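PDB 6OUX: threonine phosphate decarboxylase-like enzyme from Sulfurospirillum multivorans, which catalyses the pyridoxal phosphate-dependent decarboxylation of L-serine O-phosphate to ethanolamine O-phosphate, a precursor in norcobamide biosynthesis. Local coordinates for residues E66-T70 / N71-K75; K89-A92 / E93-V97; L283-F286 / V287-D290; A371-T374 / R375-N379. All blocks are in the same frame, centred on the assembly; numbering follows the deposited sequence.

Overall arrangement
All four contacts are local, and they run in series along the chain without nesting or crossing. Contact 1 closes the tight turn between helices 53-68 and 73-78. Contact 2 follows at the C-terminal end of helix 84-95. Contact 3 closes the short link from helix 277-286 into the long helix 289-314. Contact 4 caps helix 375-388 just after strand 367-371. Contacts 1 and 3 meet through a salt bridge between Glu66 OE2 and Arg288 NH2, 2.9 Å apart. Contacts 2 and 3 pack together through Val90 and Val287; the centres of the two contacts are about 11 Å apart. Contact 4 stands apart, about 15 Å from contact 3 between nearest atoms.

Contact 1 of 4, residues E66-T70 / N71-K75; sequences ELIQT and NAYKK
Leu67 O accepts a backbone bond from Tyr73 N at 3.0 Å, and Asn71 N donates to Ile68 O at 3.2 Å across a type I beta turn that runs from Ile68 to Asn71. This is a tight connection between two helices, 53-68 and 73-78. Asn71 takes a positive phi of 68° and so turns the chain out of the first helix. Thr70 fixes the turn with its hydroxyl. OG1 donates to Glu66 O at 2.8 Å, reaching it from above the carbonyl plane. The same oxygen accepts from Ala72 N at 3.0 Å. One hydroxyl therefore ties Glu66 O to the chain after the turn. The Thr70 chi1 of 64° sets OG1 between its own N and carbonyl carbon, where both partners can be met.

Leu67 CD2 rests on Ala72 CB at 3.9 Å, and Leu67 CB faces Tyr73 CB. Ile68 CD1 also approaches Tyr73 CB. The ring of Tyr73 is turned so that Leu67 O lies at its edge, in plane with it. Lys74 CG sits over one face of this ring, toward the rim.

Outside the turn, Leu67 packs on Ile278 and Tyr281 of helix 277-286. Glu66 reaches Tyr281 and Arg288 with its carboxylate. Ile68 and Tyr73 also pack on the second subunit, against its Tyr73 and Asp64 respectively, so the turn takes part in the dimer interface. The Ala72 methyl lies over the preceding backbone, its CB 3.5 Å from Glu66 O.

Contact 2 of 4, residues K89-A92 / E93-V97; sequences KVMA and ESLHV
Leu95 N donates to Met91 O at 2.9 Å. It is a regular helical bond in the last turn of helix 84-95. One residue on, His96 N donates to Ala92 O, also at 2.9 Å, but this bond is more bent, with an N-H...O angle of 143°. His96, just past the helix, takes a left-handed backbone conformation with positive phi, and Val97 continues in an extended conformation. Its carbonyl returns toward the helix: Val97 O lies 3.2 Å from Ala92 CB.

The main side-chain contact is between Met91 and Leu95, one helical turn apart. The Met91 chain bends at both chi2 and chi3, about -65° and -80°. This brings its terminal CE to Leu95 CD1 at 3.8 Å, with CD2 a little farther away. Leu95 CB also sits close to Met91 O, at 3.4 Å. Without the branched end of Leu95, as with an alanine here, the Met91 methyl is likely to lose its neighbour, with a gap beside Ile102, Tyr255 and Leu257.

Met91 and Leu95 form the inward face of the helix. They lie on strands 102-105 and 254-257 at the edge of the large sheet, and Met91 also touches Leu283 of helix 277-286. Val90 packs on Arg284 of that helix and on Val287 just beyond it.

Contact 3 of 4, residues L283-F286 / V287-D290; sequences LRLF and VRED
Leu285 O takes a backbone bond from Arg288 N at 2.9 Å. It is the hydrogen bond across this short link. The link joins helix 277-286 to the long helix 289-314. Arg288 is the N-cap residue of the second helix, so the chain goes from one helix to the next with hardly any loop.

The charged interactions centre on Arg288. Its guanidinium turns an edge, NE and NH2, to the Asp290 carboxylate. NH2 forms a salt bridge with OD2 of Asp290 at 3.4 Å, and NE points to OD1 of Asp290 at 3.5 Å. Both hydrogen bonds are weak because they are long, although they are fairly straight. OD1 lies in the plane of the guanidinium, at its edge. The stronger partner of NH2 is Glu66 OE2 of helix 53-68. Two acids are thus likely to share and steady one positive charge.

Van der Waals packing comes from Leu285 and Val287. With chi1 at -175°, Leu285 directs its branch away from its own N, which carries CD1 over one face of the Arg288 guanidinium. CD1 stands 3.4 Å above that plane, toward the rim, with NH1 of Arg288 the nearest atom. Val287 CG2, between its own N and carbonyl carbon, comes 3.8 Å from Arg284 O.

Around the link, Leu285 and Arg288 pack on Tyr62, and Phe286 on Val59, all along helix 53-68. Phe286 also stacks with Phe246. Val287 is set against Val90 and Ser94 of helix 84-95, so the link lies between these two helices.

Contact 4 of 4, residues A371-T374 / R375-N379; sequences AGRT and REENN
Asn378 OD1 accepts from Arg373 N at 2.8 Å, with the donor only slightly tilted from the amide plane. This bond binds the first turn of helix 375-388 to the loop before it, where Thr374 is the N-cap. Asn378 ND2 gives a weak bond to Arg373 O at 3.3 Å. A water joins the same two atoms, donating to Arg373 O and accepting from Asn378 ND2. Were a leucine to replace Asn378, Arg373 N would probably be left without its acceptor and the loop less firmly held to the helix.

Thr374 makes the cap itself. Its chi1 of 62° sets OG1 between its own N and carbonyl carbon, facing Glu377 N. OG1 accepts a weak bond from Glu377 N at 3.3 Å, and Thr374 O takes Asn378 N at 2.8 Å.

Farther out, Glu305 of helix 289-314 accepts from Asn378 ND2, consistent with its helping to orient the amide, while the Tyr302 hydroxyl bonds to Gly372 O. The loop directly follows strand 367-371, which carries the substrate-binding Arg369. The Glu377 side chain crosses Arg373 at a slant, the planes of their end groups 50° apart, with OE2 3.3 Å from Arg373 CB.

Contact 1 of 4, residues E66-T70 / N71-K75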
loop_
_atom_site.group_PDB
_atom_site.type_symbol
_atom_site.label_atom_id
_atom_site.label_comp_id
_atom_site.label_asym_id
_atom_site.label_seq_id
_atom_site.Cartn_x
_atom_site.Cartn_y
_atom_site.Cartn_z
ATOM N N GLU A 66 -11.488 6.389 -20.118
ATOM C CA GLU A 66 -10.784 5.153 -20.460
ATOM C C GLU A 66 -11.164 3.921 -19.612
ATOM O O GLU A 66 -10.946 2.780 -20.049
ATOM C CB GLU A 66 -9.264 5.321 -20.413
ATOM C CG GLU A 66 -8.713 6.390 -21.349
ATOM C CD GLU A 66 -7.182 6.418 -21.402
ATOM O OE1 GLU A 66 -6.536 5.806 -20.551
ATOM O OE2 GLU A 66 -6.605 7.110 -22.276
ATOM N N LEU A 67 -11.692 4.149 -18.417
ATOM C CA LEU A 67 -12.008 3.009 -17.536
ATOM C C LEU A 67 -13.454 2.858 -17.256
ATOM O O LEU A 67 -13.964 1.740 -17.229
ATOM C CB LEU A 67 -11.270 3.121 -16.184
ATOM C CG LEU A 67 -9.747 3.008 -16.264
ATOM C CD1 LEU A 67 -9.187 3.016 -14.861
ATOM C CD2 LEU A 67 -9.209 1.800 -16.991
ATOM N N ILE A 68 -14.134 3.965 -17.019
ATOM C CA ILE A 68 -15.484 3.894 -16.548
ATOM C C ILE A 68 -16.423 3.681 -17.702
ATOM O O ILE A 68 -17.159 2.706 -17.688
ATOM C CB ILE A 68 -15.883 5.127 -15.764
ATOM C CG1 ILE A 68 -14.973 5.309 -14.534
ATOM C CG2 ILE A 68 -17.325 5.050 -15.364
ATOM C CD1 ILE A 68 -14.896 4.168 -13.559
ATOM N N GLN A 69 -16.391 4.572 -18.693
ATOM C CA GLN A 69 -17.338 4.484 -19.833
ATOM C C GLN A 69 -17.088 3.292 -20.745
ATOM O O GLN A 69 -17.961 2.874 -21.466
ATOM C CB GLN A 69 -17.260 5.750 -20.686
ATOM C CG GLN A 69 -17.786 6.949 -20.001
ATOM C CD GLN A 69 -17.911 8.129 -20.943
ATOM O OE1 GLN A 69 -17.003 8.370 -21.777
ATOM N NE2 GLN A 69 -19.036 8.883 -20.812
ATOM N N THR A 70 -15.891 2.748 -20.741
ATOM C CA THR A 70 -15.599 1.574 -21.528
ATOM C C THR A 70 -15.779 0.247 -20.752
ATOM O O THR A 70 -15.554 -0.793 -21.306
ATOM C CB THR A 70 -14.143 1.591 -21.874
ATOM O OG1 THR A 70 -13.402 1.489 -20.623
ATOM C CG2 THR A 70 -13.773 2.906 -22.570
ATOM N N ASN A 71 -16.027 0.288 -19.446
ATOM C CA ASN A 71 -15.978 -0.940 -18.626
ATOM C C ASN A 71 -14.563 -1.599 -18.444
ATOM O O ASN A 71 -14.455 -2.707 -17.887
ATOM C CB ASN A 71 -17.062 -1.966 -19.115
ATOM C CG ASN A 71 -18.515 -1.475 -18.860
ATOM O OD1 ASN A 71 -19.432 -1.720 -19.654
ATOM N ND2 ASN A 71 -18.718 -0.770 -17.772
ATOM N N ALA A 72 -13.477 -0.900 -18.791
ATOM C CA ALA A 72 -12.139 -1.450 -18.577
ATOM C C ALA A 72 -11.784 -1.487 -17.094
ATOM O O ALA A 72 -10.922 -2.231 -16.713
ATOM C CB ALA A 72 -11.066 -0.679 -19.368
ATOM N N TYR A 73 -12.449 -0.661 -16.277
ATOM C CA TYR A 73 -12.318 -0.752 -14.821
ATOM C C TYR A 73 -12.485 -2.166 -14.262
ATOM O O TYR A 73 -11.893 -2.447 -13.221
ATOM C CB TYR A 73 -13.211 0.237 -14.092
ATOM C CG TYR A 73 -14.601 -0.236 -13.914
ATOM C CD1 TYR A 73 -15.540 -0.058 -14.933
ATOM C CD2 TYR A 73 -14.974 -0.956 -12.790
ATOM C CE1 TYR A 73 -16.834 -0.538 -14.800
ATOM C CE2 TYR A 73 -16.263 -1.418 -12.655
ATOM C CZ TYR A 73 -17.187 -1.200 -13.646
ATOM O OH TYR A 73 -18.448 -1.686 -13.537
ATOM N N LYS A 74 -13.274 -3.025 -14.935
ATOM C CA LYS A 74 -13.568 -4.387 -14.484
ATOM C C LYS A 74 -12.289 -5.229 -14.369
ATOM O O LYS A 74 -12.034 -5.828 -13.350
ATOM C CB LYS A 74 -14.579 -5.055 -15.401
ATOM C CG LYS A 74 -15.953 -4.415 -15.241
ATOM C CD LYS A 74 -17.060 -5.125 -15.996
ATOM C CE LYS A 74 -18.385 -4.421 -15.717
ATOM N NZ LYS A 74 -19.486 -5.020 -16.535
ATOM N N LYS A 75 -11.490 -5.223 -15.417
ATOM C CA LYS A 75 -10.222 -5.874 -15.437
ATOM C C LYS A 75 -9.238 -5.223 -14.488
ATOM O O LYS A 75 -8.451 -5.915 -13.938
ATOM C CB LYS A 75 -9.598 -5.804 -16.835
ATOM C CG LYS A 75 -10.428 -6.380 -17.973
ATOM C CD LYS A 75 -10.909 -7.792 -17.694
ATOM C CE LYS A 75 -11.238 -8.537 -18.992
ATOM N NZ LYS A 75 -9.998 -8.977 -19.692
#

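Contact 2 of 4, residues K89-A92 / E93-V97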
loop_
_atom_site.group_PDB
_atom_site.type_symbol
_atom_site.label_atom_id
_atom_site.label_comp_id
_atom_site.label_asym_id
_atom_site.label_seq_id
_atom_site.Cartn_x
_atom_site.Cartn_y
_atom_site.Cartn_z
ATOM N N LYS A 89 10.307 -1.012 -15.309
ATOM C CA LYS A 89 10.419 -0.813 -16.727
ATOM C C LYS A 89 9.492 0.266 -17.256
ATOM O O LYS A 89 9.881 1.017 -18.122
ATOM C CB LYS A 89 10.304 -2.142 -17.480
ATOM C CG LYS A 89 11.607 -2.930 -17.348
ATOM C CD LYS A 89 11.434 -4.439 -17.458
ATOM C CE LYS A 89 12.739 -5.150 -17.130
ATOM N NZ LYS A 89 12.500 -6.261 -16.176
ATOM N N VAL A 90 8.296 0.411 -16.699
ATOM C CA VAL A 90 7.413 1.475 -17.150
ATOM C C VAL A 90 8.050 2.821 -16.834
ATOM O O VAL A 90 8.083 3.684 -17.680
ATOM C CB VAL A 90 5.997 1.336 -16.581
ATOM C CG1 VAL A 90 5.137 2.514 -16.967
ATOM C CG2 VAL A 90 5.352 0.054 -17.096
ATOM N N MET A 91 8.526 3.002 -15.608
ATOM C CA MET A 91 9.120 4.277 -15.159
ATOM C C MET A 91 10.447 4.619 -15.929
ATOM O O MET A 91 10.728 5.782 -16.221
ATOM C CB MET A 91 9.289 4.280 -13.617
ATOM C CG MET A 91 7.996 4.216 -12.741
ATOM S SD MET A 91 6.991 5.702 -12.986
ATOM C CE MET A 91 7.895 6.778 -11.920
ATOM N N ALA A 92 11.218 3.601 -16.336
ATOM C CA ALA A 92 12.524 3.841 -16.988
ATOM C C ALA A 92 12.495 4.690 -18.266
ATOM O O ALA A 92 13.353 5.549 -18.462
ATOM C CB ALA A 92 13.233 2.535 -17.263
ATOM N N GLU A 93 11.523 4.406 -19.113
ATOM C CA GLU A 93 11.193 5.199 -20.276
ATOM C C GLU A 93 11.191 6.686 -19.930
ATOM O O GLU A 93 12.116 7.428 -20.334
ATOM C CB GLU A 93 9.808 4.749 -20.789
ATOM C CG GLU A 93 9.141 5.636 -21.838
ATOM C CD GLU A 93 7.721 5.178 -22.124
ATOM O OE1 GLU A 93 7.527 4.377 -23.076
ATOM O OE2 GLU A 93 6.804 5.601 -21.370
ATOM N N SER A 94 10.203 7.118 -19.141
ATOM C CA SER A 94 10.024 8.552 -18.919
ATOM C C SER A 94 11.012 9.176 -17.961
ATOM O O SER A 94 11.230 10.373 -18.049
ATOM C CB SER A 94 8.610 8.884 -18.495
ATOM O OG SER A 94 8.284 8.241 -17.305
ATOM N N LEU A 95 11.592 8.401 -17.049
ATOM C CA LEU A 95 12.619 8.938 -16.157
ATOM C C LEU A 95 14.034 9.020 -16.785
ATOM O O LEU A 95 14.824 9.857 -16.348
ATOM C CB LEU A 95 12.683 8.195 -14.841
ATOM C CG LEU A 95 11.807 8.597 -13.650
ATOM C CD1 LEU A 95 10.355 8.851 -13.964
ATOM C CD2 LEU A 95 11.885 7.510 -12.600
ATOM N N HIS A 96 14.344 8.154 -17.757
ATOM C CA HIS A 96 15.656 8.119 -18.459
ATOM C C HIS A 96 16.689 7.622 -17.496
ATOM O O HIS A 96 17.752 8.231 -17.288
ATOM C CB HIS A 96 16.068 9.484 -19.069
ATOM C CG HIS A 96 15.042 10.024 -20.013
ATOM N ND1 HIS A 96 14.462 11.265 -19.868
ATOM C CD2 HIS A 96 14.404 9.430 -21.046
ATOM C CE1 HIS A 96 13.548 11.432 -20.804
ATOM N NE2 HIS A 96 13.493 10.332 -21.533
ATOM N N VAL A 97 16.345 6.508 -16.878
ATOM C CA VAL A 97 17.188 5.922 -15.888
ATOM C C VAL A 97 17.058 4.438 -16.052
ATOM O O VAL A 97 16.008 3.936 -16.419
ATOM C CB VAL A 97 16.746 6.305 -14.452
ATOM C CG1 VAL A 97 17.657 5.681 -13.451
ATOM C CG2 VAL A 97 16.745 7.821 -14.219
#

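Contact 3 of 4, residues L283-F286 / V287-D290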
loop_
_atom_site.group_PDB
_atom_site.type_symbol
_atom_site.label_atom_id
_atom_site.label_comp_id
_atom_site.label_asym_id
_atom_site.label_seq_id
_atom_site.Cartn_x
_atom_site.Cartn_y
_atom_site.Cartn_z
ATOM N N LEU A 283 0.070 4.815 -12.867
ATOM C CA LEU A 283 1.499 4.808 -13.111
ATOM C C LEU A 283 1.812 4.769 -14.618
ATOM O O LEU A 283 2.702 5.533 -15.112
ATOM C CB LEU A 283 2.172 3.628 -12.428
ATOM C CG LEU A 283 3.662 3.844 -12.287
ATOM C CD1 LEU A 283 3.873 4.632 -11.005
ATOM C CD2 LEU A 283 4.436 2.528 -12.252
ATOM N N ARG A 284 1.086 3.899 -15.325
ATOM C CA ARG A 284 1.282 3.742 -16.767
ATOM C C ARG A 284 0.743 4.934 -17.535
ATOM O O ARG A 284 1.286 5.288 -18.586
ATOM C CB ARG A 284 0.632 2.500 -17.281
ATOM C CG ARG A 284 1.250 1.214 -16.774
ATOM C CD ARG A 284 0.482 0.010 -17.346
ATOM N NE ARG A 284 1.085 -1.201 -16.848
ATOM C CZ ARG A 284 2.156 -1.791 -17.373
ATOM N NH1 ARG A 284 2.725 -1.348 -18.500
ATOM N NH2 ARG A 284 2.635 -2.866 -16.773
ATOM N N LEU A 285 -0.283 5.572 -17.010
ATOM C CA LEU A 285 -0.741 6.811 -17.565
ATOM C C LEU A 285 0.335 7.886 -17.490
ATOM O O LEU A 285 0.673 8.534 -18.480
ATOM C CB LEU A 285 -2.002 7.250 -16.815
ATOM C CG LEU A 285 -2.674 8.484 -17.381
ATOM C CD1 LEU A 285 -3.294 8.182 -18.753
ATOM C CD2 LEU A 285 -3.696 8.897 -16.362
ATOM N N PHE A 286 0.898 8.038 -16.299
ATOM C CA PHE A 286 1.784 9.162 -15.947
ATOM C C PHE A 286 3.030 9.216 -16.782
ATOM O O PHE A 286 3.654 10.269 -16.832
ATOM C CB PHE A 286 2.196 9.094 -14.468
ATOM C CG PHE A 286 1.081 9.309 -13.493
ATOM C CD1 PHE A 286 -0.160 9.812 -13.867
ATOM C CD2 PHE A 286 1.276 8.971 -12.145
ATOM C CE1 PHE A 286 -1.169 9.974 -12.912
ATOM C CE2 PHE A 286 0.278 9.121 -11.206
ATOM C CZ PHE A 286 -0.929 9.650 -11.581
ATOM N N VAL A 287 3.350 8.135 -17.497
ATOM C CA VAL A 287 4.516 8.126 -18.405
ATOM C C VAL A 287 4.199 8.095 -19.893
ATOM O O VAL A 287 5.111 8.120 -20.745
ATOM C CB VAL A 287 5.545 7.044 -17.953
ATOM C CG1 VAL A 287 5.881 7.248 -16.475
ATOM C CG2 VAL A 287 5.046 5.625 -18.171
ATOM N N ARG A 288 2.922 8.123 -20.257
ATOM C CA ARG A 288 2.570 8.243 -21.669
ATOM C C ARG A 288 2.868 9.652 -22.144
ATOM O O ARG A 288 2.548 10.618 -21.476
ATOM C CB ARG A 288 1.112 7.926 -21.917
ATOM C CG ARG A 288 0.880 6.554 -22.523
ATOM C CD ARG A 288 -0.405 5.999 -22.030
ATOM N NE ARG A 288 -1.516 6.796 -22.465
ATOM C CZ ARG A 288 -2.773 6.604 -22.085
ATOM N NH1 ARG A 288 -3.084 5.681 -21.195
ATOM N NH2 ARG A 288 -3.722 7.367 -22.585
ATOM N N GLU A 289 3.494 9.749 -23.313
ATOM C CA GLU A 289 3.708 10.999 -24.046
ATOM C C GLU A 289 2.488 11.918 -24.163
ATOM O O GLU A 289 2.593 13.135 -23.953
ATOM C CB GLU A 289 4.225 10.657 -25.470
ATOM C CG GLU A 289 4.373 11.842 -26.421
ATOM C CD GLU A 289 3.116 12.142 -27.235
ATOM O OE1 GLU A 289 2.579 11.204 -27.882
ATOM O OE2 GLU A 289 2.674 13.323 -27.239
ATOM N N ASP A 290 1.374 11.363 -24.616
ATOM C CA ASP A 290 0.156 12.147 -24.845
ATOM C C ASP A 290 -0.484 12.692 -23.534
ATOM O O ASP A 290 -0.961 13.833 -23.456
ATOM C CB ASP A 290 -0.870 11.318 -25.629
ATOM C CG ASP A 290 -1.158 9.917 -24.992
ATOM O OD1 ASP A 290 -0.223 9.136 -24.700
ATOM O OD2 ASP A 290 -2.340 9.577 -24.814
#

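Contact 4 of 4, residues A371-T374 / R375-N379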
loop_
_atom_site.group_PDB
_atom_site.type_symbol
_atom_site.label_atom_id
_atom_site.label_comp_id
_atom_site.label_asym_id
_atom_site.label_seq_id
_atom_site.Cartn_x
_atom_site.Cartn_y
_atom_site.Cartn_z
ATOM N N ALA A 371 -2.931 25.075 1.287
ATOM C CA ALA A 371 -2.663 24.464 -0.011
ATOM C C ALA A 371 -3.307 25.309 -1.104
ATOM O O ALA A 371 -4.435 25.801 -0.920
ATOM C CB ALA A 371 -3.259 23.071 -0.048
ATOM N N GLY A 372 -2.650 25.465 -2.232
ATOM C CA GLY A 372 -3.162 26.291 -3.313
ATOM C C GLY A 372 -4.221 25.484 -4.008
ATOM O O GLY A 372 -4.027 24.270 -4.216
ATOM N N ARG A 373 -5.391 26.104 -4.223
ATOM C CA ARG A 373 -6.515 25.441 -4.905
ATOM C C ARG A 373 -6.755 26.000 -6.337
ATOM O O ARG A 373 -5.818 26.488 -6.992
ATOM C CB ARG A 373 -7.778 25.537 -4.032
ATOM C CG ARG A 373 -7.631 25.000 -2.629
ATOM C CD ARG A 373 -6.816 23.737 -2.493
ATOM N NE ARG A 373 -7.405 22.614 -3.192
ATOM C CZ ARG A 373 -6.728 21.523 -3.554
ATOM N NH1 ARG A 373 -5.407 21.370 -3.250
ATOM N NH2 ARG A 373 -7.380 20.572 -4.222
ATOM N N THR A 374 -7.990 25.943 -6.813
ATOM C CA THR A 374 -8.321 26.522 -8.080
ATOM C C THR A 374 -8.387 28.042 -7.867
ATOM O O THR A 374 -8.480 28.529 -6.709
ATOM C CB THR A 374 -9.709 26.022 -8.580
ATOM O OG1 THR A 374 -10.732 26.427 -7.662
ATOM C CG2 THR A 374 -9.750 24.484 -8.719
ATOM N N ARG A 375 -8.460 28.786 -8.964
ATOM C CA ARG A 375 -8.572 30.234 -8.885
ATOM C C ARG A 375 -9.769 30.672 -8.071
ATOM O O ARG A 375 -9.634 31.588 -7.279
ATOM C CB ARG A 375 -8.527 30.946 -10.262
ATOM C CG ARG A 375 -8.399 32.486 -10.140
ATOM C CD ARG A 375 -8.576 33.262 -11.437
ATOM N NE ARG A 375 -7.537 32.892 -12.391
ATOM C CZ ARG A 375 -7.745 32.337 -13.592
ATOM N NH1 ARG A 375 -8.982 32.106 -14.059
ATOM N NH2 ARG A 375 -6.702 32.002 -14.334
ATOM N N GLU A 376 -10.932 30.033 -8.279
ATOM C CA GLU A 376 -12.153 30.407 -7.565
ATOM C C GLU A 376 -12.014 30.162 -6.060
ATOM O O GLU A 376 -12.365 30.997 -5.239
ATOM C CB GLU A 376 -13.362 29.618 -8.102
ATOM C CG GLU A 376 -14.383 30.512 -8.808
ATOM C CD GLU A 376 -15.171 29.750 -9.867
ATOM O OE1 GLU A 376 -16.394 29.518 -9.653
ATOM O OE2 GLU A 376 -14.548 29.388 -10.910
ATOM N N GLU A 377 -11.464 29.005 -5.723
ATOM C CA GLU A 377 -11.268 28.657 -4.334
ATOM C C GLU A 377 -10.235 29.580 -3.689
ATOM O O GLU A 377 -10.435 30.018 -2.540
ATOM C CB GLU A 377 -10.922 27.182 -4.206
ATOM C CG GLU A 377 -12.115 26.291 -4.539
ATOM C CD GLU A 377 -11.835 24.835 -4.383
ATOM O OE1 GLU A 377 -12.701 24.088 -3.970
ATOM O OE2 GLU A 377 -10.763 24.408 -4.770
ATOM N N ASN A 378 -9.138 29.884 -4.371
ATOM C CA ASN A 378 -8.161 30.792 -3.815
ATOM C C ASN A 378 -8.784 32.128 -3.521
ATOM O O ASN A 378 -8.489 32.706 -2.493
ATOM C CB ASN A 378 -6.914 30.956 -4.695
ATOM C CG ASN A 378 -6.067 29.653 -4.756
ATOM O OD1 ASN A 378 -6.218 28.787 -3.896
ATOM N ND2 ASN A 378 -5.319 29.480 -5.798
ATOM N N ASN A 379 -9.670 32.617 -4.402
ATOM C CA ASN A 379 -10.264 33.934 -4.188
ATOM C C ASN A 379 -11.069 33.919 -2.890
ATOM O O ASN A 379 -10.973 34.860 -2.107
ATOM C CB ASN A 379 -11.118 34.311 -5.411
ATOM C CG ASN A 379 -11.554 35.768 -5.412
ATOM O OD1 ASN A 379 -10.732 36.693 -5.365
ATOM N ND2 ASN A 379 -12.886 35.991 -5.488
HETATM O O HOH W 1 -3.237 27.352 -6.766
#